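Local coordinates for PaxB (Photorhabdus luminescens, PDB 6EK4), which probably serves as one component of a two-component alpha-helical pore-forming toxin of the YaxAB type, which assembles on target membranes to form a pore, at residues Glu158-Ile163 with Lys276-Arg281; Ser151-Glu156 with Ala283-Val288; Val143-Arg148 with His289-Glu294; Arg31-Gln36 with Lys46-Ser51. All blocks are in the same frame, centred on the assembly; numbering follows the deposited sequence.

In PaxB, an elongated all-helical protein, helix 247-321 runs through contacts 1, 2 and 3, meeting helix 149-193 in the first two and the loop before that helix in the third. Centres of contacts 1 and 2 lie about 10 Å apart, those of 2 and 3 about 11 Å and those of 1 and 3 about 21 Å, so the three follow one another along the rod. Along the chain contact 3 encloses contact 2, which encloses contact 1, as in a long hairpin. Contact 4, between helices 19-35 and 42-73, closes earlier in sequence and touches contacts 2 and 3, joining a second antiparallel pair to the bundle.

Contact 1: Glu158-Ile163 with Lys276-Arg281; sequences ERKAEI and KGVEQR
Val278 stands between Arg159 and Lys160 and meets each with a different methyl. Val278 CG1 lies 3.7 Å from Arg159 CD and also sits over one face of the Arg159 guanidinium. The other branch, Val278 CG2, packs against the base of Lys160, 3.9 Å from Lys160 CB. Ile163, one turn further along its helix, adds its CD1 tip, with Ile163 CD1 4.1 Å from Val278 CG1, so three side chains of 158-163 gather on one valine. Farther out, the aliphatic end of Lys160 passes Glu279, with Lys160 CE 4.0 Å from Glu279 CG. Their charged ends stay apart, Lys160 NZ being 4.8 Å from Glu279 OE2.

What positions these groups is the course of two antiparallel helices; the axes of these short segments approach to 9.6 Å at an angle of 150°. Arg159 has CG anti to its backbone N (chi1 -164°), and its chain stays extended to NE, laying the aliphatic part over Val278 and carrying the guanidinium on toward Arg281. There the two guanidinium ends come near each other, their planes 27° apart, though their exact spacing is doubtful. Each arginine has a partner outside the pair: Arg159 NH2 makes a weak hydrogen bond to Gln274 OE1, and Arg281 NH2 a long, weak ion pair with Glu156 OE1.

The chemistry is thus that of an apolar strip edged by charge. Cohesion comes from methyl and methylene packing around Val278, while two positive groups are brought near each other, a cost that the Glu156 carboxylate and Gln274 probably ease.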
# COMPACT_ATOMS: atom_id res chain seq x y z
N GLU A 158 -19.08 -0.82 2.62
CA GLU A 158 -20.53 -0.88 2.79
C GLU A 158 -21.18 0.45 2.40
O GLU A 158 -22.22 0.46 1.74
CB GLU A 158 -20.91 -1.25 4.23
CG GLU A 158 -20.84 -2.74 4.53
CD GLU A 158 -21.12 -3.06 5.99
OE1 GLU A 158 -22.03 -2.44 6.58
OE2 GLU A 158 -20.45 -3.96 6.54
N ARG A 159 -20.57 1.56 2.82
CA ARG A 159 -21.05 2.89 2.45
C ARG A 159 -20.89 3.13 0.95
O ARG A 159 -21.73 3.79 0.33
CB ARG A 159 -20.32 3.98 3.25
CG ARG A 159 -21.03 5.33 3.20
CD ARG A 159 -20.18 6.46 3.75
NE ARG A 159 -20.70 7.77 3.35
CZ ARG A 159 -20.12 8.94 3.61
NH1 ARG A 159 -18.98 9.00 4.29
NH2 ARG A 159 -20.69 10.07 3.20
N LYS A 160 -19.81 2.61 0.36
CA LYS A 160 -19.59 2.68 -1.08
C LYS A 160 -20.66 1.89 -1.84
O LYS A 160 -21.09 2.31 -2.91
CB LYS A 160 -18.21 2.14 -1.44
CG LYS A 160 -17.84 2.27 -2.92
CD LYS A 160 -16.59 1.47 -3.26
CE LYS A 160 -16.30 1.52 -4.75
NZ LYS A 160 -15.15 0.65 -5.13
N ALA A 161 -21.06 0.75 -1.29
CA ALA A 161 -22.05 -0.12 -1.93
C ALA A 161 -23.42 0.55 -2.04
O ALA A 161 -24.05 0.51 -3.10
CB ALA A 161 -22.16 -1.44 -1.18
N GLU A 162 -23.88 1.15 -0.94
CA GLU A 162 -25.19 1.81 -0.92
C GLU A 162 -25.21 3.15 -1.66
O GLU A 162 -26.26 3.56 -2.15
CB GLU A 162 -25.73 1.96 0.52
CG GLU A 162 -24.86 2.74 1.49
CD GLU A 162 -25.40 2.73 2.91
OE1 GLU A 162 -26.61 2.48 3.09
OE2 GLU A 162 -24.62 2.98 3.85
N ILE A 163 -24.07 3.84 -1.73
CA ILE A 163 -23.96 5.05 -2.55
C ILE A 163 -24.03 4.69 -4.03
O ILE A 163 -24.77 5.33 -4.79
CB ILE A 163 -22.67 5.85 -2.25
CG1 ILE A 163 -22.78 6.55 -0.90
CG2 ILE A 163 -22.40 6.89 -3.33
CD1 ILE A 163 -21.47 7.10 -0.37
N LYS A 276 -16.47 9.89 -4.35
CA LYS A 276 -15.05 10.23 -4.39
C LYS A 276 -14.44 10.18 -2.99
O LYS A 276 -13.28 9.79 -2.82
CB LYS A 276 -14.82 11.61 -5.00
CG LYS A 276 -15.00 11.68 -6.51
CD LYS A 276 -14.31 12.90 -7.08
CE LYS A 276 -14.69 13.14 -8.54
NZ LYS A 276 -13.85 14.20 -9.16
N GLY A 277 -15.22 10.59 -1.99
CA GLY A 277 -14.78 10.58 -0.60
C GLY A 277 -14.48 9.18 -0.08
O GLY A 277 -13.39 8.94 0.44
N VAL A 278 -15.43 8.27 -0.24
CA VAL A 278 -15.26 6.89 0.23
C VAL A 278 -14.16 6.17 -0.55
O VAL A 278 -13.38 5.42 0.03
CB VAL A 278 -16.57 6.06 0.19
CG1 VAL A 278 -17.63 6.69 1.08
CG2 VAL A 278 -17.10 5.88 -1.23
N GLU A 279 -14.09 6.40 -1.86
CA GLU A 279 -13.08 5.77 -2.71
C GLU A 279 -11.66 6.23 -2.37
O GLU A 279 -10.71 5.44 -2.46
CB GLU A 279 -13.36 6.00 -4.20
CG GLU A 279 -14.43 5.08 -4.77
CD GLU A 279 -14.47 5.09 -6.29
OE1 GLU A 279 -13.39 5.03 -6.93
OE2 GLU A 279 -15.59 5.15 -6.85
N GLN A 280 -11.51 7.49 -1.98
CA GLN A 280 -10.22 8.02 -1.54
C GLN A 280 -9.83 7.43 -0.19
O GLN A 280 -8.66 7.14 0.05
CB GLN A 280 -10.24 9.54 -1.46
CG GLN A 280 -8.92 10.15 -1.02
CD GLN A 280 -8.77 11.61 -1.42
OE1 GLN A 280 -9.72 12.39 -1.33
NE2 GLN A 280 -7.57 11.98 -1.84
N ARG A 281 -10.81 7.26 0.70
CA ARG A 281 -10.56 6.71 2.03
C ARG A 281 -10.30 5.20 2.00
O ARG A 281 -9.49 4.70 2.78
CB ARG A 281 -11.72 7.04 2.98
CG ARG A 281 -11.76 8.50 3.39
CD ARG A 281 -12.67 8.74 4.58
NE ARG A 281 -14.07 8.43 4.27
CZ ARG A 281 -14.88 9.20 3.55
NH1 ARG A 281 -14.46 10.36 3.04
NH2 ARG A 281 -16.13 8.82 3.34

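Contact 2: Ser151-Glu156 with Ala283-Val288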
# COMPACT_ATOMS: atom_id res chain seq x y z
N SER A 151 -12.12 -3.40 10.19
CA SER A 151 -13.46 -2.91 10.51
C SER A 151 -13.81 -1.66 9.71
O SER A 151 -14.90 -1.55 9.16
CB SER A 151 -13.57 -2.61 12.01
OG SER A 151 -14.87 -2.16 12.36
N SER A 152 -12.86 -0.73 9.64
CA SER A 152 -13.04 0.51 8.88
C SER A 152 -13.17 0.25 7.38
O SER A 152 -14.01 0.86 6.71
CB SER A 152 -11.87 1.47 9.13
OG SER A 152 -11.86 1.91 10.47
N LEU A 153 -12.35 -0.65 6.85
CA LEU A 153 -12.41 -1.02 5.44
C LEU A 153 -13.77 -1.63 5.09
O LEU A 153 -14.28 -1.42 3.99
CB LEU A 153 -11.30 -2.01 5.09
CG LEU A 153 -11.19 -2.46 3.63
CD1 LEU A 153 -11.03 -1.27 2.70
CD2 LEU A 153 -10.04 -3.44 3.46
N LYS A 154 -14.34 -2.38 6.02
CA LYS A 154 -15.67 -2.97 5.83
C LYS A 154 -16.76 -1.90 5.85
O LYS A 154 -17.72 -1.97 5.08
CB LYS A 154 -15.95 -4.02 6.92
CG LYS A 154 -17.01 -5.03 6.53
CD LYS A 154 -17.43 -5.89 7.72
CE LYS A 154 -18.32 -7.04 7.29
NZ LYS A 154 -18.97 -7.72 8.44
N GLU A 155 -16.60 -0.91 6.73
CA GLU A 155 -17.57 0.19 6.85
C GLU A 155 -17.63 1.05 5.59
O GLU A 155 -18.72 1.37 5.10
CB GLU A 155 -17.22 1.06 8.06
CG GLU A 155 -18.16 2.25 8.29
CD GLU A 155 -17.78 3.09 9.49
OE1 GLU A 155 -17.24 2.54 10.47
OE2 GLU A 155 -18.02 4.32 9.45
N GLU A 156 -16.47 1.43 5.07
CA GLU A 156 -16.38 2.29 3.90
C GLU A 156 -16.87 1.59 2.63
O GLU A 156 -17.52 2.21 1.79
CB GLU A 156 -14.95 2.79 3.69
CG GLU A 156 -14.41 3.67 4.82
CD GLU A 156 -15.16 4.98 4.98
OE1 GLU A 156 -15.82 5.43 4.01
OE2 GLU A 156 -15.08 5.57 6.07
N ALA A 283 -8.90 3.77 -0.60
CA ALA A 283 -7.55 3.78 -1.16
C ALA A 283 -6.51 4.07 -0.08
O ALA A 283 -5.42 3.49 -0.09
CB ALA A 283 -7.45 4.79 -2.29
N GLY A 284 -6.85 4.97 0.84
CA GLY A 284 -5.98 5.29 1.97
C GLY A 284 -5.81 4.13 2.93
O GLY A 284 -4.70 3.84 3.37
N ILE A 285 -6.92 3.46 3.25
CA ILE A 285 -6.89 2.28 4.12
C ILE A 285 -6.08 1.14 3.49
O ILE A 285 -5.36 0.43 4.18
CB ILE A 285 -8.31 1.80 4.47
CG1 ILE A 285 -8.99 2.80 5.41
CG2 ILE A 285 -8.28 0.43 5.15
CD1 ILE A 285 -10.49 2.62 5.54
N GLU A 286 -6.19 0.98 2.17
CA GLU A 286 -5.41 -0.03 1.44
C GLU A 286 -3.91 0.26 1.44
O GLU A 286 -3.10 -0.67 1.40
CB GLU A 286 -5.92 -0.21 0.00
CG GLU A 286 -6.91 -1.35 -0.17
CD GLU A 286 -6.30 -2.72 0.12
OE1 GLU A 286 -5.06 -2.87 0.03
OE2 GLU A 286 -7.07 -3.65 0.43
N ASP A 287 -3.53 1.54 1.47
CA ASP A 287 -2.13 1.92 1.57
C ASP A 287 -1.56 1.62 2.96
O ASP A 287 -0.40 1.23 3.08
CB ASP A 287 -1.94 3.41 1.24
CG ASP A 287 -2.18 3.73 -0.23
OD1 ASP A 287 -1.95 2.86 -1.09
OD2 ASP A 287 -2.61 4.87 -0.52
N VAL A 288 -2.38 1.80 3.99
CA VAL A 288 -1.98 1.48 5.37
C VAL A 288 -1.78 -0.03 5.53
O VAL A 288 -0.84 -0.47 6.19
CB VAL A 288 -2.99 2.00 6.41
CG1 VAL A 288 -2.62 1.53 7.81
CG2 VAL A 288 -3.07 3.52 6.38
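Ile285 reaches from helix 283-288 into the face of helix 151-156, and each of its branches has its own neighbours. CB directs the side chain toward the opposite helix. The short branch, Ile285 CG2, is anti to the backbone N and lies against Leu153, 3.9 Å from Leu153 CB and 4.1 Å from Leu153 CD1. The longer branch leaves through CG1, which is anti to the carbonyl carbon (chi1 -70°), and ends in CD1. Ile285 CD1 touches the helix backbone at Leu153 N, and it lies 4.0 Å from Ser152 CB and 4.1 Å from Glu156 CG. Glu156 crosses the isoleucine at about a right angle, offering its methylene. The hydroxyl of Ser152 is bonded to Arg148 O, at the N-cap of its helix.

The helices are antiparallel, the axes of these short segments 10.1 Å apart at closest approach, and Leu153 faces Ile285 in register. Around this centre, Leu153 and Glu156 also touch Ile282, one turn earlier on helix 247-321, while Leu149 meets both Ile285 and Val288. Beyond Val288 lie Gln36, just past the end of helix 19-35, and Ile145 of the loop leading into helix 149-193, joining this surface contact to the rest of the bundle.

Contact 3: Val143-Arg148 with His289-Glu294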
# COMPACT_ATOMS: atom_id res chain seq x y z
N VAL A 143 4.82 0.38 16.50
CA VAL A 143 3.77 1.29 16.05
C VAL A 143 2.57 0.46 15.58
O VAL A 143 2.69 -0.30 14.63
CB VAL A 143 4.24 2.21 14.90
CG1 VAL A 143 3.13 3.16 14.48
CG2 VAL A 143 5.48 2.99 15.32
N VAL A 144 1.43 0.62 16.26
CA VAL A 144 0.24 -0.17 15.96
C VAL A 144 -0.67 0.59 15.00
O VAL A 144 -1.12 1.69 15.31
CB VAL A 144 -0.55 -0.51 17.25
CG1 VAL A 144 -1.65 -1.52 16.95
CG2 VAL A 144 0.39 -1.05 18.32
N ILE A 145 -0.94 -0.00 13.84
CA ILE A 145 -1.75 0.65 12.79
C ILE A 145 -2.99 -0.14 12.34
O ILE A 145 -3.90 0.45 11.77
CB ILE A 145 -0.89 0.98 11.54
CG1 ILE A 145 -0.08 -0.24 11.09
CG2 ILE A 145 0.04 2.15 11.84
CD1 ILE A 145 0.53 -0.09 9.71
N LEU A 146 -3.03 -1.45 12.60
CA LEU A 146 -4.11 -2.31 12.10
C LEU A 146 -5.25 -2.55 13.10
O LEU A 146 -6.08 -3.44 12.89
CB LEU A 146 -3.55 -3.66 11.63
CG LEU A 146 -2.56 -3.65 10.47
CD1 LEU A 146 -2.23 -5.09 10.07
CD2 LEU A 146 -3.09 -2.87 9.28
N GLU A 147 -5.31 -1.76 14.18
CA GLU A 147 -6.42 -1.85 15.13
C GLU A 147 -7.71 -1.37 14.48
O GLU A 147 -7.82 -0.21 14.08
CB GLU A 147 -6.13 -1.04 16.40
CG GLU A 147 -5.27 -1.78 17.41
CD GLU A 147 -4.95 -0.96 18.64
OE1 GLU A 147 -4.16 -1.44 19.48
OE2 GLU A 147 -5.47 0.17 18.77
N ARG A 148 -8.69 -2.27 14.38
CA ARG A 148 -9.98 -2.04 13.71
C ARG A 148 -9.88 -1.30 12.37
O ARG A 148 -10.70 -0.44 12.05
CB ARG A 148 -10.97 -1.34 14.66
CG ARG A 148 -10.57 0.05 15.15
CD ARG A 148 -11.75 0.75 15.80
NE ARG A 148 -11.33 1.78 16.74
CZ ARG A 148 -12.16 2.47 17.52
NH1 ARG A 148 -13.47 2.25 17.49
NH2 ARG A 148 -11.67 3.39 18.35
N HIS A 289 -2.68 -0.81 4.93
CA HIS A 289 -2.53 -2.27 4.88
C HIS A 289 -1.25 -2.67 4.14
O HIS A 289 -0.57 -3.62 4.53
CB HIS A 289 -3.73 -2.93 4.20
CG HIS A 289 -4.84 -3.28 5.14
ND1 HIS A 289 -5.02 -4.56 5.62
CD2 HIS A 289 -5.83 -2.54 5.69
CE1 HIS A 289 -6.07 -4.59 6.42
NE2 HIS A 289 -6.58 -3.37 6.48
N GLN A 290 -0.93 -1.93 3.08
CA GLN A 290 0.30 -2.16 2.32
C GLN A 290 1.54 -1.78 3.13
O GLN A 290 2.56 -2.46 3.05
CB GLN A 290 0.27 -1.37 1.00
CG GLN A 290 1.43 -1.65 0.06
CD GLN A 290 1.53 -3.12 -0.34
OE1 GLN A 290 2.63 -3.67 -0.42
NE2 GLN A 290 0.39 -3.75 -0.59
N ILE A 291 1.44 -0.71 3.91
CA ILE A 291 2.54 -0.29 4.79
C ILE A 291 2.89 -1.38 5.81
O ILE A 291 4.06 -1.59 6.12
CB ILE A 291 2.23 1.06 5.50
CG1 ILE A 291 2.41 2.22 4.52
CG2 ILE A 291 3.12 1.27 6.72
CD1 ILE A 291 1.84 3.54 5.00
N ASP A 292 1.87 -2.06 6.33
CA ASP A 292 2.09 -3.18 7.26
C ASP A 292 2.77 -4.36 6.56
O ASP A 292 3.61 -5.03 7.16
CB ASP A 292 0.78 -3.64 7.89
CG ASP A 292 1.00 -4.58 9.06
OD1 ASP A 292 1.53 -4.13 10.10
OD2 ASP A 292 0.64 -5.77 8.94
N LYS A 293 2.39 -4.61 5.31
CA LYS A 293 2.98 -5.70 4.53
C LYS A 293 4.41 -5.38 4.08
O LYS A 293 5.25 -6.28 4.01
CB LYS A 293 2.10 -6.03 3.32
CG LYS A 293 0.78 -6.69 3.69
CD LYS A 293 -0.10 -6.92 2.48
CE LYS A 293 -1.45 -7.49 2.88
NZ LYS A 293 -2.39 -7.61 1.73
N GLU A 294 4.68 -4.11 3.79
CA GLU A 294 6.04 -3.67 3.49
C GLU A 294 6.91 -3.70 4.75
O GLU A 294 8.10 -4.01 4.68
CB GLU A 294 6.04 -2.26 2.89
CG GLU A 294 5.35 -2.14 1.53
CD GLU A 294 6.12 -2.77 0.38
OE1 GLU A 294 7.26 -3.24 0.59
OE2 GLU A 294 5.57 -2.80 -0.74
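Ile145 places CG1 between its backbone N and carbonyl carbon (chi1 50°), and CD1 at the end of that branch meets helix 289-294. Asp292 answers with CG anti to its backbone N (chi1 -168°), which sets Asp292 CG beside Leu146. Ile145 CD1 comes 4.0 Å from Asp292 CB and 4.2 Å from Ile291 CG2, touching both residues. Leu146 crosses Asp292 obliquely: its CD1 lies beside the carboxylate and CB, while Leu146 CD2 touches Asp292 CB more loosely, at 4.2 Å. Leu146 CD2 also lies over one face of the His289 ring, at 4.5 Å from His289 CE1.

The contact across the segments is therefore made by apolar groups, the flank of one acid and the face of one imidazole. The charge of Asp292 is directed onward: its OD1 forms a salt bridge with Arg295 NH2, and the same arginine donates through NH1 to Val143 O. Arg295 thereby connects the start of the loop to the acid that Leu146 packs against.

This is a connector between long helices packing back onto the bundle. The loop leaves helix 101-141, presses two consecutive apolar side chains onto helix 247-321, and reaches Arg148 at the N-cap of helix 149-193. Such packing of a connecting loop on a long helix is consistent with the elongated alpha-helical architecture of this toxin family.

Contact 4: Arg31-Gln36 with Lys46-Ser51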
# COMPACT_ATOMS: atom_id res chain seq x y z
N ARG A 31 6.93 6.30 0.31
CA ARG A 31 6.04 6.70 -0.78
C ARG A 31 4.57 6.57 -0.37
O ARG A 31 3.77 7.48 -0.61
CB ARG A 31 6.32 5.86 -2.03
CG ARG A 31 5.51 6.25 -3.25
CD ARG A 31 5.95 5.48 -4.49
NE ARG A 31 6.07 4.04 -4.24
CZ ARG A 31 5.05 3.19 -4.11
NH1 ARG A 31 3.79 3.61 -4.21
NH2 ARG A 31 5.29 1.90 -3.89
N LEU A 32 4.23 5.44 0.23
CA LEU A 32 2.85 5.16 0.65
C LEU A 32 2.40 6.04 1.82
O LEU A 32 1.25 6.47 1.86
CB LEU A 32 2.68 3.69 1.02
CG LEU A 32 2.73 2.71 -0.15
CD1 LEU A 32 2.98 1.29 0.34
CD2 LEU A 32 1.46 2.77 -0.98
N SER A 33 3.31 6.31 2.76
CA SER A 33 2.97 7.11 3.94
C SER A 33 2.68 8.58 3.63
O SER A 33 2.10 9.27 4.46
CB SER A 33 4.09 7.02 4.99
OG SER A 33 5.30 7.56 4.48
N HIS A 34 3.09 9.04 2.45
CA HIS A 34 2.88 10.44 2.06
C HIS A 34 1.74 10.65 1.06
O HIS A 34 1.16 11.75 1.01
CB HIS A 34 4.19 11.02 1.50
CG HIS A 34 5.23 11.25 2.54
ND1 HIS A 34 6.11 10.27 2.95
CD2 HIS A 34 5.52 12.35 3.28
CE1 HIS A 34 6.91 10.76 3.88
NE2 HIS A 34 6.57 12.02 4.10
N GLN A 35 1.40 9.63 0.28
CA GLN A 35 0.29 9.72 -0.68
C GLN A 35 -1.03 9.23 -0.08
O GLN A 35 -2.10 9.66 -0.51
CB GLN A 35 0.62 8.95 -1.97
CG GLN A 35 0.53 7.44 -1.86
CD GLN A 35 1.02 6.73 -3.11
OE1 GLN A 35 1.84 7.26 -3.86
NE2 GLN A 35 0.52 5.52 -3.34
N GLN A 36 -0.95 8.33 0.90
CA GLN A 36 -2.12 7.81 1.61
C GLN A 36 -2.96 8.94 2.21
O GLN A 36 -2.43 9.81 2.91
CB GLN A 36 -1.68 6.82 2.70
CG GLN A 36 -2.71 6.49 3.78
CD GLN A 36 -2.53 7.29 5.06
OE1 GLN A 36 -1.43 7.76 5.37
NE2 GLN A 36 -3.60 7.42 5.83
N LYS A 46 1.04 8.00 12.67
CA LYS A 46 1.68 6.72 12.96
C LYS A 46 2.42 6.15 11.75
O LYS A 46 3.49 5.56 11.91
CB LYS A 46 0.65 5.70 13.47
CG LYS A 46 0.23 5.91 14.92
CD LYS A 46 -0.55 4.71 15.43
CE LYS A 46 -1.27 5.01 16.74
NZ LYS A 46 -1.99 3.81 17.26
N THR A 47 1.86 6.33 10.56
CA THR A 47 2.51 5.88 9.33
C THR A 47 3.80 6.65 9.07
O THR A 47 4.77 6.09 8.56
CB THR A 47 1.58 6.00 8.10
OG1 THR A 47 0.99 7.30 8.08
CG2 THR A 47 0.49 4.94 8.15
N LEU A 48 3.81 7.93 9.42
CA LEU A 48 5.02 8.75 9.31
C LEU A 48 6.08 8.32 10.32
O LEU A 48 7.28 8.43 10.04
CB LEU A 48 4.69 10.24 9.49
CG LEU A 48 3.87 10.88 8.36
CD1 LEU A 48 3.38 12.27 8.78
CD2 LEU A 48 4.65 10.96 7.06
N ARG A 49 5.66 7.83 11.48
CA ARG A 49 6.59 7.26 12.47
C ARG A 49 7.24 6.00 11.93
O ARG A 49 8.44 5.78 12.13
CB ARG A 49 5.87 6.93 13.78
CG ARG A 49 5.40 8.13 14.58
CD ARG A 49 4.63 7.68 15.81
NE ARG A 49 3.88 8.76 16.44
CZ ARG A 49 2.95 8.58 17.38
NH1 ARG A 49 2.65 7.37 17.82
NH2 ARG A 49 2.32 9.64 17.89
N ILE A 50 6.46 5.16 11.25
CA ILE A 50 6.95 3.90 10.70
C ILE A 50 7.96 4.17 9.58
O ILE A 50 9.01 3.51 9.52
CB ILE A 50 5.80 3.00 10.18
CG1 ILE A 50 4.94 2.53 11.36
CG2 ILE A 50 6.35 1.79 9.44
CD1 ILE A 50 3.58 2.00 10.95
N SER A 51 7.67 5.12 8.70
CA SER A 51 8.58 5.48 7.61
C SER A 51 9.88 6.09 8.14
O SER A 51 10.95 5.83 7.59
CB SER A 51 7.92 6.44 6.63
OG SER A 51 7.83 7.75 7.16
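Ser33 and Thr47 mark where two antiparallel helices come close, their CA atoms 5.5 Å apart. The axes of the short segments 31-35 and 46-51 approach to 9.1 Å at an angle of 157°. Helix 19-35 is ending here, and Gln36 is the first residue to leave helical geometry.

Small side chains fill the interface. Ser33 CB rests 3.8 Å from the backbone oxygen Thr47 O, with Thr47 CB 4.1 Å from Ser33 CB. Ser33 OG lies between backbone N and carbonyl carbon (chi1 62°), where it bonds to Ile29 O and Trp30 O of its own helix and comes 3.6 Å from Ser51 CB. Ser51 also turns its hydroxyl back, Ser51 OG donating to Leu48 O at 3.0 Å from above the carbonyl plane. Thr47 OG1 likewise bonds within its helix, to Gln44 O and Ile43 O, and Gln36 OE1 stands 3.7 Å away from Thr47 OG1. The buried hydroxyls are thus satisfied locally, leaving the helices to meet by packing.

Toward the surface, Leu48 and His34 cross at about a right angle in a CH-pi contact. Leu48 CD2 lies over one face of the imidazole, 4.0 Å from the His34 ring centroid and displaced toward NE2. His34 ND1 bonds to Trp30 O, which helps fix the ring.

Helix 247-321 lies beside both partners: Leu32 touches Asp287 and Gln290, Gln36 touches Asp287, and Thr47 reaches Ile291. Ile50 and Lys46 pack on Val143 and Ile145, so the loop before helix 149-193 borders helix 42-73 as well.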